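Local coordinates for shikimate dehydrogenase-like protein HI_0607 (Haemophilus influenzae, PDB 1NPY) that oxidises shikimate to 3-dehydroshikimate with NADP(+) in vitro, though with such low activity that shikimate may not be its biological substrate, at residues A[25-30]-A[261-266]; A[74-79]-A[94-99]; A[100-105]-A[244-249]; A[151-156]-A[167-172]; A[178-183]-A[208-213]. One frame throughout, in Å; residues are numbered along the deposited sequence.

Contact 1: residues A[25-30]-A[261-266]; sequences NYLYDK and AEAAAF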
# COMPACT_ATOMS: atom_id res chain seq x y z
N ASN A 25 1.51 11.18 -14.90
CA ASN A 25 1.68 12.03 -16.06
C ASN A 25 3.02 11.83 -16.76
O ASN A 25 3.09 11.78 -17.99
CB ASN A 25 1.44 13.52 -15.75
CG ASN A 25 -0.03 13.85 -15.53
OD1 ASN A 25 -0.40 14.40 -14.48
ND2 ASN A 25 -0.89 13.51 -16.48
N TYR A 26 4.07 11.61 -15.98
CA TYR A 26 5.35 11.25 -16.58
C TYR A 26 5.27 9.98 -17.43
O TYR A 26 5.76 9.95 -18.57
CB TYR A 26 6.38 11.07 -15.48
CG TYR A 26 7.79 10.76 -15.95
CD1 TYR A 26 8.68 11.77 -16.31
CD2 TYR A 26 8.22 9.45 -16.02
CE1 TYR A 26 9.98 11.47 -16.74
CE2 TYR A 26 9.52 9.14 -16.44
CZ TYR A 26 10.38 10.15 -16.79
OH TYR A 26 11.67 9.82 -17.20
N LEU A 27 4.64 8.96 -16.87
CA LEU A 27 4.50 7.70 -17.61
C LEU A 27 3.59 7.84 -18.81
O LEU A 27 3.88 7.22 -19.84
CB LEU A 27 4.04 6.58 -16.68
CG LEU A 27 5.06 6.14 -15.63
CD1 LEU A 27 4.46 5.31 -14.51
CD2 LEU A 27 6.24 5.45 -16.30
N TYR A 28 2.48 8.59 -18.75
CA TYR A 28 1.68 8.78 -19.96
C TYR A 28 2.50 9.37 -21.10
O TYR A 28 2.40 8.94 -22.23
CB TYR A 28 0.47 9.70 -19.75
CG TYR A 28 -0.47 9.26 -18.66
CD1 TYR A 28 -0.83 7.94 -18.46
CD2 TYR A 28 -1.08 10.21 -17.86
CE1 TYR A 28 -1.73 7.58 -17.46
CE2 TYR A 28 -2.02 9.86 -16.89
CZ TYR A 28 -2.32 8.55 -16.67
OH TYR A 28 -3.21 8.16 -15.69
N ASP A 29 3.32 10.35 -20.76
CA ASP A 29 4.17 10.97 -21.75
C ASP A 29 5.13 9.95 -22.37
O ASP A 29 5.24 9.88 -23.60
CB ASP A 29 4.88 12.16 -21.12
CG ASP A 29 5.82 12.81 -22.09
OD1 ASP A 29 5.29 13.38 -23.07
OD2 ASP A 29 7.05 12.74 -21.96
N LYS A 30 5.85 9.20 -21.53
CA LYS A 30 6.86 8.26 -21.99
C LYS A 30 6.27 7.13 -22.81
O LYS A 30 6.94 6.64 -23.72
CB LYS A 30 7.71 7.70 -20.84
CG LYS A 30 8.55 8.76 -20.12
CD LYS A 30 9.74 9.17 -20.99
CE LYS A 30 10.69 10.14 -20.33
NZ LYS A 30 12.04 9.94 -20.94
N ALA A 261 11.40 3.18 -12.54
CA ALA A 261 12.44 3.77 -11.70
C ALA A 261 12.63 5.25 -12.04
O ALA A 261 12.79 6.06 -11.13
CB ALA A 261 13.73 2.98 -11.78
N GLU A 262 12.60 5.62 -13.32
CA GLU A 262 12.70 7.03 -13.68
C GLU A 262 11.52 7.84 -13.18
O GLU A 262 11.68 8.95 -12.67
CB GLU A 262 12.83 7.19 -15.19
CG GLU A 262 14.11 6.60 -15.73
CD GLU A 262 14.23 6.81 -17.22
OE1 GLU A 262 14.83 7.82 -17.63
OE2 GLU A 262 13.64 5.99 -17.96
N ALA A 263 10.32 7.28 -13.30
CA ALA A 263 9.11 7.94 -12.81
C ALA A 263 9.12 8.13 -11.30
O ALA A 263 8.76 9.21 -10.82
CB ALA A 263 7.87 7.15 -13.25
N ALA A 264 9.59 7.13 -10.57
CA ALA A 264 9.65 7.15 -9.11
C ALA A 264 10.64 8.22 -8.68
O ALA A 264 10.33 8.98 -7.75
CB ALA A 264 10.06 5.78 -8.59
N ALA A 265 11.75 8.32 -9.41
CA ALA A 265 12.78 9.33 -9.11
C ALA A 265 12.28 10.74 -9.42
O ALA A 265 12.58 11.70 -8.69
CB ALA A 265 14.07 9.03 -9.88
N PHE A 266 11.47 10.84 -10.46
CA PHE A 266 10.88 12.10 -10.91
C PHE A 266 9.89 12.62 -9.88
O PHE A 266 9.85 13.84 -9.67
CB PHE A 266 10.20 11.90 -12.25
CG PHE A 266 9.68 13.14 -12.90
CD1 PHE A 266 10.54 14.13 -13.33
CD2 PHE A 266 8.32 13.27 -13.18
CE1 PHE A 266 10.06 15.25 -13.99
CE2 PHE A 266 7.85 14.39 -13.83
CZ PHE A 266 8.71 15.38 -14.22
O HOH W 1 14.50 9.60 -19.37
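Lys30 and Glu262 share a water: Lys30 NZ donates to it over 2.9 Å, and the water in turn donates to Glu262 OE1. Apart from this bridge the contact is apolar and centres on Tyr26, whose CG stands anti to the backbone N (chi1 -177°). Tyr26 CD1 lies over one face of the Phe266 ring, 3.5 Å from Phe266 CD2; the ring planes meet at 35°, an oblique pairing. Ala263, one turn before Phe266 on helix 257-268, sets its CB 3.6 Å from Tyr26 CD2 and 3.8 Å from Leu27 CG. Tyr26 OH abuts the aliphatic Glu262 CB at 3.5 Å. The C-terminal helix 257-268 thus packs on helix 19-31, their local axes 9.8 Å apart and running at 142°, roughly antiparallel. No direct hydrogen bond joins the two segments, which implies that van der Waals packing does most of the work and that the opposite charges probably add a modest, water-screened attraction.

Contact 2: residues A[74-79]-A[94-99]; sequences LDEIHP and NGFLRA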
# COMPACT_ATOMS: atom_id res chain seq x y z
N LEU A 74 -20.07 1.87 -5.63
CA LEU A 74 -19.36 1.12 -6.66
C LEU A 74 -20.18 -0.08 -7.08
O LEU A 74 -21.06 -0.58 -6.37
CB LEU A 74 -18.00 0.66 -6.16
CG LEU A 74 -17.22 1.82 -5.52
CD1 LEU A 74 -15.92 1.31 -4.97
CD2 LEU A 74 -17.01 2.91 -6.54
N ASP A 75 -19.88 -0.55 -8.28
CA ASP A 75 -20.64 -1.64 -8.87
C ASP A 75 -20.14 -3.05 -8.57
O ASP A 75 -20.92 -4.00 -8.52
CB ASP A 75 -20.78 -1.40 -10.37
CG ASP A 75 -21.50 -0.11 -10.68
OD1 ASP A 75 -22.68 0.00 -10.26
OD2 ASP A 75 -20.97 0.84 -11.26
N GLU A 76 -18.84 -3.22 -8.40
CA GLU A 76 -18.27 -4.54 -8.22
C GLU A 76 -16.96 -4.47 -7.44
O GLU A 76 -16.02 -3.81 -7.89
CB GLU A 76 -17.99 -5.12 -9.60
CG GLU A 76 -17.55 -6.57 -9.62
CD GLU A 76 -17.36 -7.04 -11.05
OE1 GLU A 76 -16.31 -6.74 -11.64
OE2 GLU A 76 -18.30 -7.66 -11.61
N ILE A 77 -16.94 -5.09 -6.28
CA ILE A 77 -15.77 -5.06 -5.40
C ILE A 77 -14.99 -6.34 -5.69
O ILE A 77 -15.46 -7.45 -5.46
CB ILE A 77 -16.19 -5.02 -3.92
CG1 ILE A 77 -17.23 -3.94 -3.64
CG2 ILE A 77 -14.97 -4.82 -3.03
CD1 ILE A 77 -16.75 -2.54 -3.75
N HIS A 78 -13.80 -6.16 -6.26
CA HIS A 78 -12.91 -7.27 -6.55
C HIS A 78 -12.21 -7.84 -5.32
O HIS A 78 -12.18 -7.20 -4.28
CB HIS A 78 -11.96 -6.83 -7.66
CG HIS A 78 -12.57 -7.01 -9.01
ND1 HIS A 78 -12.13 -7.96 -9.90
CD2 HIS A 78 -13.64 -6.42 -9.59
CE1 HIS A 78 -12.89 -7.94 -10.98
NE2 HIS A 78 -13.82 -7.02 -10.81
N PRO A 79 -11.68 -9.05 -5.43
CA PRO A 79 -11.16 -9.77 -4.26
C PRO A 79 -10.09 -9.04 -3.47
O PRO A 79 -10.09 -9.20 -2.24
CB PRO A 79 -10.61 -11.07 -4.85
CG PRO A 79 -11.41 -11.27 -6.10
CD PRO A 79 -11.66 -9.88 -6.65
N ASN A 94 -16.97 1.54 -18.98
CA ASN A 94 -18.23 2.00 -19.58
C ASN A 94 -19.38 2.25 -18.63
O ASN A 94 -20.54 1.89 -18.87
CB ASN A 94 -18.73 1.03 -20.65
CG ASN A 94 -17.67 0.71 -21.66
OD1 ASN A 94 -17.30 1.56 -22.48
ND2 ASN A 94 -17.15 -0.51 -21.60
N GLY A 95 -19.05 2.89 -17.52
CA GLY A 95 -20.02 3.21 -16.49
C GLY A 95 -20.11 2.22 -15.35
O GLY A 95 -20.83 2.52 -14.40
N PHE A 96 -19.41 1.08 -15.41
CA PHE A 96 -19.46 0.02 -14.42
C PHE A 96 -18.19 0.16 -13.61
O PHE A 96 -17.10 0.01 -14.15
CB PHE A 96 -19.53 -1.36 -15.09
CG PHE A 96 -19.85 -2.49 -14.18
CD1 PHE A 96 -21.13 -2.78 -13.75
CD2 PHE A 96 -18.82 -3.32 -13.76
CE1 PHE A 96 -21.36 -3.86 -12.91
CE2 PHE A 96 -19.06 -4.39 -12.96
CZ PHE A 96 -20.33 -4.67 -12.53
N LEU A 97 -18.32 0.60 -12.36
CA LEU A 97 -17.17 0.89 -11.51
C LEU A 97 -16.71 -0.33 -10.73
O LEU A 97 -17.37 -0.77 -9.78
CB LEU A 97 -17.48 2.02 -10.53
CG LEU A 97 -17.99 3.34 -11.11
CD1 LEU A 97 -18.14 4.47 -10.11
CD2 LEU A 97 -17.09 3.80 -12.23
N ARG A 98 -15.51 -0.78 -11.05
CA ARG A 98 -14.89 -1.94 -10.43
C ARG A 98 -13.82 -1.44 -9.45
O ARG A 98 -13.12 -0.46 -9.71
CB ARG A 98 -14.25 -2.86 -11.46
CG ARG A 98 -15.17 -3.40 -12.55
CD ARG A 98 -14.52 -4.50 -13.39
NE ARG A 98 -15.50 -5.32 -14.11
CZ ARG A 98 -15.90 -5.14 -15.36
NH1 ARG A 98 -15.42 -4.15 -16.08
NH2 ARG A 98 -16.78 -5.96 -15.93
N ALA A 99 -13.81 -2.06 -8.28
CA ALA A 99 -13.03 -1.61 -7.13
C ALA A 99 -11.95 -2.64 -6.81
O ALA A 99 -12.27 -3.82 -6.70
CB ALA A 99 -13.93 -1.46 -5.91
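In the pair Glu76 and Arg98, chi1 sets Glu76 CG anti to its backbone N (-173°) and Arg98 CG beside its own (-58°); with both chains extended beyond, the two lie side by side. They occupy one face of a short parallel beta pairing, strand 76-77 on strand 96-100, at an edge of the mixed sheet of the substrate-binding domain. Arg98 NE meets Glu76 OE1 at 3.0 Å in a salt bridge, on the syn side but tilted out of the carboxylate plane, and close to the guanidinium plane. His78 NE2 grips the same oxygen at 2.6 Å from the opposite face of the carboxylate, and Arg98 NH1 has a second acidic partner in Asp93. Phe96 CD2 sits over the centre of the guanidinium, and the Phe96 ring has Asp75 CB above one face in a CH-pi contact. Backbone bonds set the register: Leu97 O accepts from both Asp75 N and Glu76 N, then Ala99 N donates to Glu76 O and His78 N to Ala99 O. On the other face Ala99 CB packs 3.5 Å from Leu74 CD1 and 3.7 Å from Ile77 CD1. Asp75 OD2, salt-bridged to Arg53, also imitates a strand carbonyl: Leu97 N points at its anti lone pair over 2.9 Å, nearly straight at 175°.

Contact 3: residues A[100-105]-A[244-249]; sequences YNTDYI and VEQFEL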
# COMPACT_ATOMS: atom_id res chain seq x y z
N TYR A 100 -10.74 -2.16 -6.52
CA TYR A 100 -9.58 -2.97 -6.17
C TYR A 100 -8.83 -2.35 -4.99
O TYR A 100 -9.07 -1.22 -4.58
CB TYR A 100 -8.59 -3.02 -7.35
CG TYR A 100 -9.18 -3.53 -8.64
CD1 TYR A 100 -9.07 -4.87 -9.01
CD2 TYR A 100 -9.90 -2.68 -9.47
CE1 TYR A 100 -9.66 -5.31 -10.19
CE2 TYR A 100 -10.46 -3.12 -10.67
CZ TYR A 100 -10.33 -4.43 -11.02
OH TYR A 100 -10.92 -4.87 -12.19
N ASN A 101 -7.94 -3.15 -4.41
CA ASN A 101 -7.01 -2.61 -3.44
C ASN A 101 -5.59 -2.98 -3.84
O ASN A 101 -5.13 -4.08 -3.56
CB ASN A 101 -7.34 -2.98 -2.00
CG ASN A 101 -6.54 -2.15 -1.03
OD1 ASN A 101 -5.32 -2.16 -1.12
ND2 ASN A 101 -7.20 -1.35 -0.21
N THR A 102 -4.89 -2.03 -4.44
CA THR A 102 -3.53 -2.27 -4.91
C THR A 102 -2.47 -2.22 -3.82
O THR A 102 -1.35 -2.68 -4.05
CB THR A 102 -3.10 -1.37 -6.06
OG1 THR A 102 -3.17 0.01 -5.68
CG2 THR A 102 -3.96 -1.54 -7.28
N ASP A 103 -2.78 -1.72 -2.63
CA ASP A 103 -1.88 -1.95 -1.51
C ASP A 103 -1.78 -3.44 -1.17
O ASP A 103 -0.68 -3.97 -1.03
CB ASP A 103 -2.34 -1.18 -0.29
CG ASP A 103 -2.06 0.30 -0.40
OD1 ASP A 103 -1.06 0.74 -1.01
OD2 ASP A 103 -2.81 1.08 0.22
N TYR A 104 -2.93 -4.10 -1.07
CA TYR A 104 -2.98 -5.54 -0.88
C TYR A 104 -2.24 -6.27 -2.02
O TYR A 104 -1.40 -7.14 -1.78
CB TYR A 104 -4.44 -5.99 -0.75
CG TYR A 104 -4.62 -7.48 -0.79
CD1 TYR A 104 -4.50 -8.25 0.37
CD2 TYR A 104 -4.84 -8.15 -2.00
CE1 TYR A 104 -4.58 -9.63 0.31
CE2 TYR A 104 -4.95 -9.52 -2.05
CZ TYR A 104 -4.84 -10.26 -0.89
OH TYR A 104 -4.93 -11.64 -0.97
N ILE A 105 -2.55 -5.92 -3.26
CA ILE A 105 -1.90 -6.55 -4.41
C ILE A 105 -0.39 -6.36 -4.32
O ILE A 105 0.36 -7.31 -4.56
CB ILE A 105 -2.49 -6.06 -5.74
CG1 ILE A 105 -3.98 -6.40 -5.84
CG2 ILE A 105 -1.80 -6.68 -6.96
CD1 ILE A 105 -4.69 -5.71 -6.97
N VAL A 244 1.93 1.60 -9.79
CA VAL A 244 2.09 0.83 -11.03
C VAL A 244 0.88 -0.04 -11.32
O VAL A 244 0.44 -0.13 -12.46
CB VAL A 244 3.41 0.04 -11.01
CG1 VAL A 244 3.46 -0.95 -12.17
CG2 VAL A 244 4.58 1.01 -11.11
N GLU A 245 0.36 -0.73 -10.31
CA GLU A 245 -0.77 -1.63 -10.49
C GLU A 245 -2.02 -0.82 -10.90
O GLU A 245 -2.81 -1.25 -11.75
CB GLU A 245 -1.05 -2.49 -9.25
CG GLU A 245 0.10 -3.45 -8.93
CD GLU A 245 0.14 -4.67 -9.81
OE1 GLU A 245 -0.95 -5.12 -10.21
OE2 GLU A 245 1.25 -5.21 -10.07
N GLN A 246 -2.21 0.35 -10.30
CA GLN A 246 -3.26 1.26 -10.74
C GLN A 246 -3.05 1.66 -12.19
O GLN A 246 -3.98 1.62 -13.00
CB GLN A 246 -3.35 2.51 -9.87
CG GLN A 246 -3.73 2.19 -8.45
CD GLN A 246 -3.64 3.38 -7.52
OE1 GLN A 246 -2.76 4.22 -7.69
NE2 GLN A 246 -4.54 3.45 -6.54
N PHE A 247 -1.82 2.03 -12.53
CA PHE A 247 -1.54 2.50 -13.88
C PHE A 247 -1.92 1.44 -14.90
O PHE A 247 -2.55 1.72 -15.94
CB PHE A 247 -0.07 2.87 -13.98
CG PHE A 247 0.31 3.46 -15.30
CD1 PHE A 247 0.46 4.83 -15.43
CD2 PHE A 247 0.57 2.65 -16.40
CE1 PHE A 247 0.80 5.40 -16.63
CE2 PHE A 247 0.92 3.24 -17.62
CZ PHE A 247 1.08 4.59 -17.73
N GLU A 248 -1.56 0.20 -14.58
CA GLU A 248 -1.83 -0.93 -15.46
C GLU A 248 -3.34 -1.21 -15.55
O GLU A 248 -3.87 -1.49 -16.62
CB GLU A 248 -1.08 -2.19 -15.02
CG GLU A 248 -1.19 -3.32 -16.04
CD GLU A 248 -0.42 -4.56 -15.60
OE1 GLU A 248 -0.65 -5.68 -16.11
OE2 GLU A 248 0.44 -4.39 -14.71
N LEU A 249 -4.05 -1.07 -14.45
CA LEU A 249 -5.50 -1.22 -14.49
C LEU A 249 -6.15 -0.18 -15.40
O LEU A 249 -7.09 -0.46 -16.14
CB LEU A 249 -6.07 -1.17 -13.09
CG LEU A 249 -5.89 -2.44 -12.28
CD1 LEU A 249 -6.12 -2.21 -10.80
CD2 LEU A 249 -6.78 -3.58 -12.75
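Thr102 packs tightly against helix 235-251. Thr102 CG2 presses on Glu245 CB at 3.6 Å, and Thr102 OG1 lies 3.6 Å from Gln246 CG. With chi1 at 60°, OG1 stands between the backbone N and the carbonyl carbon, and it is hydrogen-bonded to Gln242 O; Gln246 NE2 is satisfied by Thr89 OG1, so both buried polar ends find partners. The Tyr100 side is looser: Leu249 CD1 sits over a face of the ring, 4.2 Å from its centroid and displaced toward the rim, a CH-pi contact. At another, partly exposed margin the bend of Glu245 at chi2 (-78°) turns CD back toward Ile105, and Glu245 OE1 lies 3.7 Å from Ile105 CG2. No hydrogen bond crosses between the segments. Helix 102-113 starts here with Asn101 as N-cap, Asn101 OD1 accepting from Tyr104 N at 3.1 Å. Its first turn carries Asp103, a probable substrate ligand near the inferred catalytic Lys67, which places this packing beside the presumed substrate site.

Contact 4: residues A[151-156]-A[167-172]; sequences RNVKTG and YINSLE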
# COMPACT_ATOMS: atom_id res chain seq x y z
N ARG A 151 0.03 -1.89 20.24
CA ARG A 151 -0.38 -1.24 21.47
C ARG A 151 -1.90 -1.09 21.61
O ARG A 151 -2.39 -1.06 22.74
CB ARG A 151 0.36 0.08 21.64
CG ARG A 151 0.04 1.13 20.61
CD ARG A 151 0.79 2.43 20.84
NE ARG A 151 0.68 3.30 19.67
CZ ARG A 151 -0.39 4.01 19.36
NH1 ARG A 151 -1.46 4.03 20.14
NH2 ARG A 151 -0.38 4.77 18.26
N ASN A 152 -2.65 -0.99 20.51
CA ASN A 152 -4.11 -1.03 20.55
C ASN A 152 -4.59 -2.48 20.68
O ASN A 152 -4.65 -3.22 19.70
CB ASN A 152 -4.73 -0.39 19.30
CG ASN A 152 -6.23 -0.12 19.45
OD1 ASN A 152 -6.69 0.98 19.13
ND2 ASN A 152 -7.00 -1.08 19.95
N VAL A 153 -4.91 -2.88 21.91
CA VAL A 153 -5.24 -4.26 22.23
C VAL A 153 -6.50 -4.77 21.53
O VAL A 153 -6.52 -5.89 21.04
CB VAL A 153 -5.40 -4.42 23.77
CG1 VAL A 153 -5.94 -5.78 24.11
CG2 VAL A 153 -4.07 -4.16 24.48
N LYS A 154 -7.55 -3.96 21.46
CA LYS A 154 -8.80 -4.48 20.93
C LYS A 154 -8.67 -4.65 19.42
O LYS A 154 -9.12 -5.64 18.86
CB LYS A 154 -10.00 -3.58 21.29
CG LYS A 154 -10.59 -3.91 22.67
CD LYS A 154 -12.02 -3.37 22.82
CE LYS A 154 -12.72 -3.92 24.05
NZ LYS A 154 -13.82 -4.88 23.72
N THR A 155 -8.07 -3.66 18.76
CA THR A 155 -7.88 -3.72 17.31
C THR A 155 -6.88 -4.81 16.97
O THR A 155 -7.06 -5.55 16.00
CB THR A 155 -7.40 -2.37 16.77
OG1 THR A 155 -8.31 -1.33 17.17
CG2 THR A 155 -7.44 -2.35 15.25
N GLY A 156 -5.81 -4.91 17.75
CA GLY A 156 -4.87 -6.02 17.59
C GLY A 156 -5.51 -7.39 17.68
O GLY A 156 -5.26 -8.24 16.83
N TYR A 167 -2.44 -12.51 18.75
CA TYR A 167 -2.09 -11.18 19.21
C TYR A 167 -1.15 -11.27 20.40
O TYR A 167 -1.36 -12.10 21.29
CB TYR A 167 -3.34 -10.40 19.61
CG TYR A 167 -3.03 -9.12 20.33
CD1 TYR A 167 -2.59 -7.99 19.64
CD2 TYR A 167 -3.09 -9.05 21.72
CE1 TYR A 167 -2.26 -6.84 20.30
CE2 TYR A 167 -2.76 -7.90 22.39
CZ TYR A 167 -2.35 -6.80 21.67
OH TYR A 167 -2.00 -5.64 22.32
N ILE A 168 -0.14 -10.40 20.41
CA ILE A 168 0.75 -10.24 21.55
C ILE A 168 0.89 -8.77 21.94
O ILE A 168 0.97 -7.88 21.09
CB ILE A 168 2.14 -10.88 21.29
CG1 ILE A 168 2.81 -10.26 20.05
CG2 ILE A 168 1.97 -12.36 21.16
CD1 ILE A 168 4.21 -10.82 19.75
N ASN A 169 0.88 -8.51 23.24
CA ASN A 169 1.05 -7.16 23.74
C ASN A 169 2.53 -6.86 24.01
O ASN A 169 2.85 -5.72 24.28
CB ASN A 169 0.18 -6.89 24.97
CG ASN A 169 0.04 -5.41 25.29
OD1 ASN A 169 -0.49 -4.63 24.50
ND2 ASN A 169 0.54 -5.01 26.45
N SER A 170 3.42 -7.84 23.88
CA SER A 170 4.86 -7.58 23.94
C SER A 170 5.75 -8.62 23.28
O SER A 170 5.31 -9.73 22.95
CB SER A 170 5.30 -7.38 25.39
OG SER A 170 4.92 -8.50 26.16
N LEU A 171 7.02 -8.26 23.08
CA LEU A 171 7.96 -9.15 22.41
C LEU A 171 8.74 -10.15 23.27
O LEU A 171 9.56 -10.90 22.75
CB LEU A 171 8.94 -8.31 21.58
CG LEU A 171 8.26 -7.54 20.45
CD1 LEU A 171 9.28 -6.57 19.85
CD2 LEU A 171 7.71 -8.49 19.40
N GLU A 172 8.47 -10.20 24.57
CA GLU A 172 9.20 -11.09 25.47
C GLU A 172 9.04 -12.56 25.05
O GLU A 172 7.93 -13.00 24.78
CB GLU A 172 8.76 -10.94 26.94
CG GLU A 172 8.34 -9.56 27.41
CD GLU A 172 9.32 -8.46 27.04
OE1 GLU A 172 10.43 -8.42 27.63
OE2 GLU A 172 8.99 -7.62 26.16
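Val153 and Tyr167 carry the side-chain packing, crossing at about a right angle. Val153 CG2 comes 3.3 Å from Tyr167 OH, and the apolar pair is Val153 CG1 with Tyr167 CE2, at 4.2 Å. The ring also packs on bare backbone: Tyr167 CG is anti to its own N (chi1 170°), and Tyr167 CD1 rests 3.6 Å from Gly156 C, a close approach made possible because Gly156 has no side chain on the flank facing the ring. Val153 O stands over the centre of one ring face, 4.3 Å above the plane. Polar contacts gather at the phenol. Tyr167 OH is hydrogen-bonded to Ala150 O, just after strand 146-149, and Asn169 OD1 lies 2.8 Å from the same hydroxyl oxygen. Among backbone bonds, Gly156 N donates to Asn152 O at 2.8 Å, winding the first turn of helix 153-163. These pieces belong to a beta-alpha-beta unit of the parallel, Rossmann-type sheet, and Lys154 on the same turn probably binds NADP(+). With no hydrogen bond between the two segments, the chemistry implies that one tyrosine links helix start and strand 166-168 by ring packing, while its hydroxyl ties it to the turn before the helix.

Contact 5: residues A[178-183]-A[208-213]; sequences ILVNVT and VAFDVV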
# COMPACT_ATOMS: atom_id res chain seq x y z
N ILE A 178 10.66 -12.91 10.06
CA ILE A 178 10.22 -11.79 9.24
C ILE A 178 9.58 -10.76 10.17
O ILE A 178 8.55 -11.02 10.81
CB ILE A 178 9.24 -12.24 8.14
CG1 ILE A 178 9.90 -13.25 7.20
CG2 ILE A 178 8.75 -11.07 7.32
CD1 ILE A 178 8.93 -13.94 6.22
N LEU A 179 10.18 -9.58 10.23
CA LEU A 179 9.66 -8.47 11.01
C LEU A 179 9.07 -7.40 10.10
O LEU A 179 9.74 -6.93 9.19
CB LEU A 179 10.78 -7.84 11.84
CG LEU A 179 11.59 -8.87 12.62
CD1 LEU A 179 12.70 -8.11 13.35
CD2 LEU A 179 10.73 -9.59 13.64
N VAL A 180 7.81 -7.07 10.32
CA VAL A 180 7.14 -6.08 9.49
C VAL A 180 6.69 -4.92 10.36
O VAL A 180 5.98 -5.10 11.35
CB VAL A 180 5.89 -6.64 8.75
CG1 VAL A 180 5.40 -5.67 7.71
CG2 VAL A 180 6.13 -8.01 8.16
N ASN A 181 7.07 -3.71 9.97
CA ASN A 181 6.62 -2.52 10.67
C ASN A 181 5.50 -1.86 9.87
O ASN A 181 5.69 -1.50 8.69
CB ASN A 181 7.73 -1.49 10.86
CG ASN A 181 7.19 -0.22 11.51
OD1 ASN A 181 6.55 -0.30 12.56
ND2 ASN A 181 7.45 0.93 10.92
N VAL A 182 4.35 -1.72 10.53
CA VAL A 182 3.21 -0.97 10.02
C VAL A 182 2.75 0.13 10.99
O VAL A 182 1.61 0.60 10.96
CB VAL A 182 2.01 -1.88 9.65
CG1 VAL A 182 2.38 -2.82 8.52
CG2 VAL A 182 1.43 -2.65 10.84
N THR A 183 3.66 0.56 11.85
CA THR A 183 3.42 1.71 12.72
C THR A 183 3.98 2.97 12.07
O THR A 183 4.69 2.91 11.06
CB THR A 183 4.12 1.58 14.10
OG1 THR A 183 5.55 1.60 13.95
CG2 THR A 183 3.83 0.31 14.88
N VAL A 208 14.59 -11.12 7.72
CA VAL A 208 13.95 -10.16 6.82
C VAL A 208 13.32 -8.99 7.59
O VAL A 208 12.61 -9.24 8.56
CB VAL A 208 12.80 -10.78 6.00
CG1 VAL A 208 12.22 -9.75 5.07
CG2 VAL A 208 13.27 -11.98 5.18
N ALA A 209 13.63 -7.76 7.17
CA ALA A 209 13.06 -6.55 7.76
C ALA A 209 12.24 -5.81 6.71
O ALA A 209 12.79 -5.39 5.71
CB ALA A 209 14.17 -5.65 8.30
N PHE A 210 10.92 -5.72 6.91
CA PHE A 210 9.99 -5.12 5.95
C PHE A 210 9.32 -3.93 6.64
O PHE A 210 8.62 -4.08 7.65
CB PHE A 210 9.00 -6.20 5.52
CG PHE A 210 7.96 -5.81 4.50
CD1 PHE A 210 7.04 -6.77 4.12
CD2 PHE A 210 7.87 -4.56 3.93
CE1 PHE A 210 6.05 -6.48 3.18
CE2 PHE A 210 6.89 -4.26 3.01
CZ PHE A 210 5.97 -5.22 2.64
N ASP A 211 9.68 -2.73 6.20
CA ASP A 211 9.17 -1.52 6.84
C ASP A 211 8.28 -0.87 5.80
O ASP A 211 8.74 -0.45 4.74
CB ASP A 211 10.31 -0.57 7.22
CG ASP A 211 9.91 0.47 8.24
OD1 ASP A 211 8.70 0.74 8.43
OD2 ASP A 211 10.79 1.08 8.89
N VAL A 212 7.02 -0.70 6.16
CA VAL A 212 6.08 -0.03 5.28
C VAL A 212 6.25 1.49 5.29
O VAL A 212 5.81 2.19 4.38
CB VAL A 212 4.64 -0.48 5.58
CG1 VAL A 212 3.67 0.15 4.62
CG2 VAL A 212 4.51 -1.99 5.46
N VAL A 213 6.96 2.04 6.27
CA VAL A 213 7.29 3.46 6.23
C VAL A 213 8.16 3.74 5.00
O VAL A 213 9.12 3.02 4.74
CB VAL A 213 8.09 3.89 7.48
CG1 VAL A 213 8.61 5.30 7.29
CG2 VAL A 213 7.22 3.78 8.71
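Val180 CG1 is the bump that lies over one face of the Phe210 ring, 4.1 Å from Phe210 CD1, the side chains lying alongside. On this face Ile178 CG1 nestles against Val208 CB at 4.0 Å. Beyond the strand ends a second ridge forms where Val182 CG1 meets Val212 CG2 at 3.8 Å; helix 131-140 covers Val180 and Val182, and Met130, a probable NADP(+) ligand, touches Val212. The side chains pair at matching levels because 178-181 and 208-211 are neighbouring parallel strands of a Rossmann-type sheet, running 13° apart in a beta-alpha-beta unit. Straight backbone bonds, such as Leu179 N to Val208 O at 175°, fix the level of each bump. The opposite face carries Leu179, Ala209, Asn181 and Asp211, with helix 220-227 over Ala209 and Asp211. Here Asn181 ND2 donates to Asp211 OD1 over 2.8 Å, while Val213 N reaches that oxygen at 3.1 Å from the other side of the carboxylate plane, closing an Asx turn. Asp211 OD2 is held by Thr219 OG1. Asn181 OD1 makes its own Asx turn with Thr183 N and accepts from Thr183 OG1 at 2.6 Å. Val213 CG2 packs 3.6 Å from both Asn181 ND2 and Thr183 O.

In the fold
From the N terminus, helix 19-31 opens the widest loop, closed only when contact 1 brings in the C-terminal helix 257-268; every other contact nests inside it. Contact 2 closes a short loop at the edge of the mixed sheet, before contact 3 opens. Contact 3 spans to helix 235-251, enclosing the nucleotide-binding half, where contacts 4 and 5 follow in series on one parallel sheet, their nearest atoms about 6 Å apart. None cross. Contact 3 touches contact 2 through His78 and Tyr100, and contact 1 through Phe247 against Leu27 and Tyr28. Contacts 3 and 5 approach to about 7 Å between nearest atoms without touching.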